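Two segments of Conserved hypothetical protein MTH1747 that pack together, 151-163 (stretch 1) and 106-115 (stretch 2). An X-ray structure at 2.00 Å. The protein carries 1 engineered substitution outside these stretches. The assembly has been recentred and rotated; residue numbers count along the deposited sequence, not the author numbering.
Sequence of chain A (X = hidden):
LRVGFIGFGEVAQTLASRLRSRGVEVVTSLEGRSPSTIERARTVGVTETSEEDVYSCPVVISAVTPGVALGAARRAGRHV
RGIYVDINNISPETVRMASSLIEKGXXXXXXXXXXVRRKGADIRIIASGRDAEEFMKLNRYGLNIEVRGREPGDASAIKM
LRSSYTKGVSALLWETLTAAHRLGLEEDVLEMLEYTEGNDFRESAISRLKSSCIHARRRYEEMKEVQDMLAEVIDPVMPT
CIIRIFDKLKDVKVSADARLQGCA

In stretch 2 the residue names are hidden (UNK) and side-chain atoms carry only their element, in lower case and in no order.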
# COMPACT_ATOMS: atom_id res chain seq x y z
N GLU A 151 12.78 22.92 8.23
CA GLU A 151 14.11 23.30 7.76
C GLU A 151 14.47 22.71 6.41
O GLU A 151 13.74 21.88 5.89
CB GLU A 151 15.13 22.89 8.84
CG GLU A 151 14.98 21.48 9.35
CD GLU A 151 15.95 21.14 10.49
OE1 GLU A 151 15.95 21.82 11.54
OE2 GLU A 151 16.73 20.18 10.33
N PRO A 152 15.55 23.21 5.78
CA PRO A 152 15.97 22.68 4.48
C PRO A 152 16.14 21.17 4.59
O PRO A 152 16.68 20.69 5.58
CB PRO A 152 17.32 23.36 4.26
CG PRO A 152 17.04 24.76 4.88
CD PRO A 152 16.41 24.34 6.20
N GLY A 153 15.65 20.44 3.59
CA GLY A 153 15.75 18.99 3.65
C GLY A 153 14.39 18.35 3.94
O GLY A 153 14.12 17.24 3.46
N ASP A 154 13.50 19.04 4.69
CA ASP A 154 12.19 18.47 5.01
C ASP A 154 11.30 18.27 3.81
O ASP A 154 10.76 17.17 3.64
CB ASP A 154 11.45 19.27 6.09
CG ASP A 154 12.15 19.24 7.43
OD1 ASP A 154 13.01 18.36 7.66
OD2 ASP A 154 11.82 20.08 8.28
N ALA A 155 11.20 19.27 2.94
CA ALA A 155 10.37 19.14 1.73
C ALA A 155 10.86 18.00 0.81
O ALA A 155 10.05 17.20 0.31
CB ALA A 155 10.36 20.47 0.98
N SER A 156 12.16 17.95 0.56
CA SER A 156 12.74 16.88 -0.25
C SER A 156 12.51 15.51 0.43
O SER A 156 12.25 14.52 -0.25
CB SER A 156 14.24 17.13 -0.49
OG SER A 156 14.32 18.22 -1.43
N ALA A 157 12.63 15.45 1.76
CA ALA A 157 12.39 14.20 2.47
C ALA A 157 10.95 13.76 2.30
O ALA A 157 10.70 12.58 2.19
CB ALA A 157 12.70 14.33 3.99
N ILE A 158 10.01 14.68 2.51
CA ILE A 158 8.60 14.37 2.33
C ILE A 158 8.30 13.84 0.92
O ILE A 158 7.53 12.87 0.73
CB ILE A 158 7.72 15.62 2.59
CG1 ILE A 158 7.73 15.97 4.07
CG2 ILE A 158 6.24 15.34 2.15
CD1 ILE A 158 7.48 17.49 4.35
N LYS A 159 8.89 14.48 -0.09
CA LYS A 159 8.66 14.06 -1.47
C LYS A 159 9.17 12.63 -1.72
O LYS A 159 8.47 11.79 -2.32
CB LYS A 159 9.36 15.02 -2.44
CG LYS A 159 9.23 14.59 -3.91
CD LYS A 159 9.96 15.51 -4.83
CE LYS A 159 10.05 14.90 -6.22
NZ LYS A 159 10.86 13.65 -6.13
N MET A 160 10.38 12.37 -1.25
CA MET A 160 11.03 11.06 -1.39
C MET A 160 10.26 9.99 -0.60
O MET A 160 10.13 8.86 -1.06
CB MET A 160 12.47 11.18 -0.86
CG MET A 160 13.23 9.89 -0.67
SD MET A 160 12.93 8.89 0.88
CE MET A 160 14.05 9.59 2.08
N LEU A 161 9.76 10.34 0.58
CA LEU A 161 9.00 9.38 1.38
C LEU A 161 7.68 9.00 0.72
O LEU A 161 7.30 7.81 0.71
CB LEU A 161 8.78 9.90 2.79
CG LEU A 161 10.11 9.88 3.57
CD1 LEU A 161 9.99 10.67 4.86
CD2 LEU A 161 10.51 8.44 3.86
N ARG A 162 7.00 9.98 0.13
CA ARG A 162 5.75 9.72 -0.58
C ARG A 162 6.04 8.82 -1.77
O ARG A 162 5.27 7.89 -2.08
CB ARG A 162 5.09 11.01 -1.07
CG ARG A 162 3.76 10.73 -1.82
CD ARG A 162 2.94 11.95 -2.17
NE ARG A 162 3.19 12.40 -3.54
CZ ARG A 162 2.48 13.32 -4.19
NH1 ARG A 162 1.43 13.90 -3.61
NH2 ARG A 162 2.87 13.73 -5.39
N SER A 163 7.13 9.12 -2.46
CA SER A 163 7.56 8.37 -3.64
C SER A 163 7.90 6.93 -3.26
O SER A 163 7.49 5.97 -3.94
CB SER A 163 8.78 9.06 -4.27
OG SER A 163 9.27 8.30 -5.36
N UNK A 106 18.87 33.37 2.60
CA UNK A 106 17.99 32.39 3.19
C UNK A 106 17.86 31.26 2.17
O UNK A 106 17.87 31.51 0.96
N UNK A 107 17.76 30.03 2.64
CA UNK A 107 17.65 28.90 1.72
C UNK A 107 16.29 28.25 1.90
O UNK A 107 15.86 28.02 3.01
c UNK A 107 18.81 24.41 -0.58
c UNK A 107 19.66 25.47 -0.81
c UNK A 107 17.90 24.48 0.46
c UNK A 107 17.86 25.61 1.29
c UNK A 107 19.61 26.62 0.03
c UNK A 107 18.72 26.68 1.08
c UNK A 107 18.72 27.86 2.02
N UNK A 108 15.66 27.89 0.79
CA UNK A 108 14.37 27.20 0.80
C UNK A 108 14.46 25.91 0.00
O UNK A 108 14.93 25.91 -1.14
c UNK A 108 13.06 29.37 1.03
c UNK A 108 13.27 28.10 0.15
c UNK A 108 11.91 27.32 0.09
N UNK A 109 14.05 24.80 0.63
CA UNK A 109 14.05 23.48 -0.05
C UNK A 109 12.65 23.41 -0.69
O UNK A 109 11.67 23.35 0.04
o UNK A 109 14.05 20.80 -0.74
c UNK A 109 14.08 21.00 0.50
c UNK A 109 14.20 22.41 1.03
o UNK A 109 14.01 20.08 1.34
N UNK A 110 12.54 23.52 -2.02
CA UNK A 110 11.21 23.41 -2.66
C UNK A 110 11.19 22.02 -3.31
O UNK A 110 12.19 21.60 -3.85
c UNK A 110 11.05 24.49 -3.74
N UNK A 111 10.05 21.34 -3.29
CA UNK A 111 9.95 20.01 -3.92
C UNK A 111 8.66 19.97 -4.74
O UNK A 111 7.57 20.23 -4.22
c UNK A 111 9.94 18.90 -2.84
N UNK A 112 8.82 19.62 -6.01
CA UNK A 112 7.72 19.53 -6.96
C UNK A 112 7.01 18.20 -6.68
O UNK A 112 7.63 17.14 -6.70
c UNK A 112 9.48 21.14 -10.07
c UNK A 112 8.25 19.56 -8.41
c UNK A 112 8.78 20.98 -8.70
c UNK A 112 7.12 19.25 -9.42
N UNK A 113 5.72 18.29 -6.36
CA UNK A 113 4.92 17.13 -5.98
C UNK A 113 4.02 16.60 -7.09
O UNK A 113 2.88 16.20 -6.84
s UNK A 113 5.95 16.52 -3.12
c UNK A 113 4.87 15.43 -2.30
c UNK A 113 4.06 17.49 -4.76
c UNK A 113 4.88 17.86 -3.53
N UNK A 114 4.54 16.55 -8.31
CA UNK A 114 3.74 16.07 -9.42
C UNK A 114 4.48 16.12 -10.73
O UNK A 114 5.72 16.08 -10.78
N UNK A 115 3.70 16.22 -11.81
CA UNK A 115 4.25 16.27 -13.16
C UNK A 115 4.22 17.69 -13.72
O UNK A 115 3.15 18.25 -13.94
o UNK A 115 3.77 15.53 -15.44
c UNK A 115 3.43 15.34 -14.07
O HOH W 1 13.58 19.02 -4.48
O HOH W 2 0.09 16.43 -4.93

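Position 106 has no side-chain atoms and lies out of reach of stretch 1. It is Gly106.

Position 107 carries one carbon and then a ring of six carbons, with no oxygen on the ring. A ring carbon lies near Pro152. This is Phe107, and its CD1 is 3.8 Å from CB of Pro152, an apolar contact.

Position 108 has three carbons, forked at the first. CA-to-CB points away from stretch 1. Two equal one-carbon arms make it Val108.

Position 109 has two carbons, the second carrying two oxygens. CA-to-CB points toward stretch 1, and the oxygens meet the start of the helix. A carboxylate on so short a chain, beside backbone N atoms and a serine hydroxyl that donate to it, is Asp109. OD1 accepts from OG of Ser156 at 2.7 Å. OD2 accepts from N of Ser156 at 2.9 Å, nearly in line, and from N of Gly153 at 2.8 Å in a weak bond.

Position 110 has a single carbon, pointing away. It is Ala110. A water lies 3.0 Å from O of Ala110 and 3.2 Å from OG of Ser156, and so links strand and helix.

Position 111 also has one carbon, which points toward the helix and rests on Ala155. This is Ala111. Its CB is 3.6 Å from O of Ala155 and 4.2 Å from CB of Ala155.

Position 112 has four carbons, forked at the first, with one arm two carbons long. CA-to-CB points away. It is Ile112. Its backbone O lies 3.3 Å from CE of Lys159.

Position 113 has an unbranched chain of two carbons, a sulfur and a carbon. CA-to-CB points sideways, but the end comes nearer the helix. The sulfur lies by Lys159, and the last carbon lies over one face of the Arg162 guanidinium. The thioether identifies Met113. SD of Met113 is 3.8 Å from CB of Lys159. CE of Met113 is 3.7 Å from NE of Arg162.

Position 114 has no side-chain atoms and is Gly114. Its N is 4.4 Å from NH2 of Arg162.

Position 115 has one carbon and one oxygen, out of reach of stretch 1. It is Ser115, an N-cap whose side chain caps a backbone N just past the stretch.

The contact joins a strand and a helix whose directions differ by 22°. At one end, Asp109 binds the first turn of the helix, where free N-H groups suit a carboxylate. Alanines pack in the middle. Farther along, Arg162 bonds through NH2 to O of Met113 at 2.9 Å, while the Met113 side chain covers Lys159 and Arg162.

Stretch 2, residues 106-115: GFVDAAIMGS
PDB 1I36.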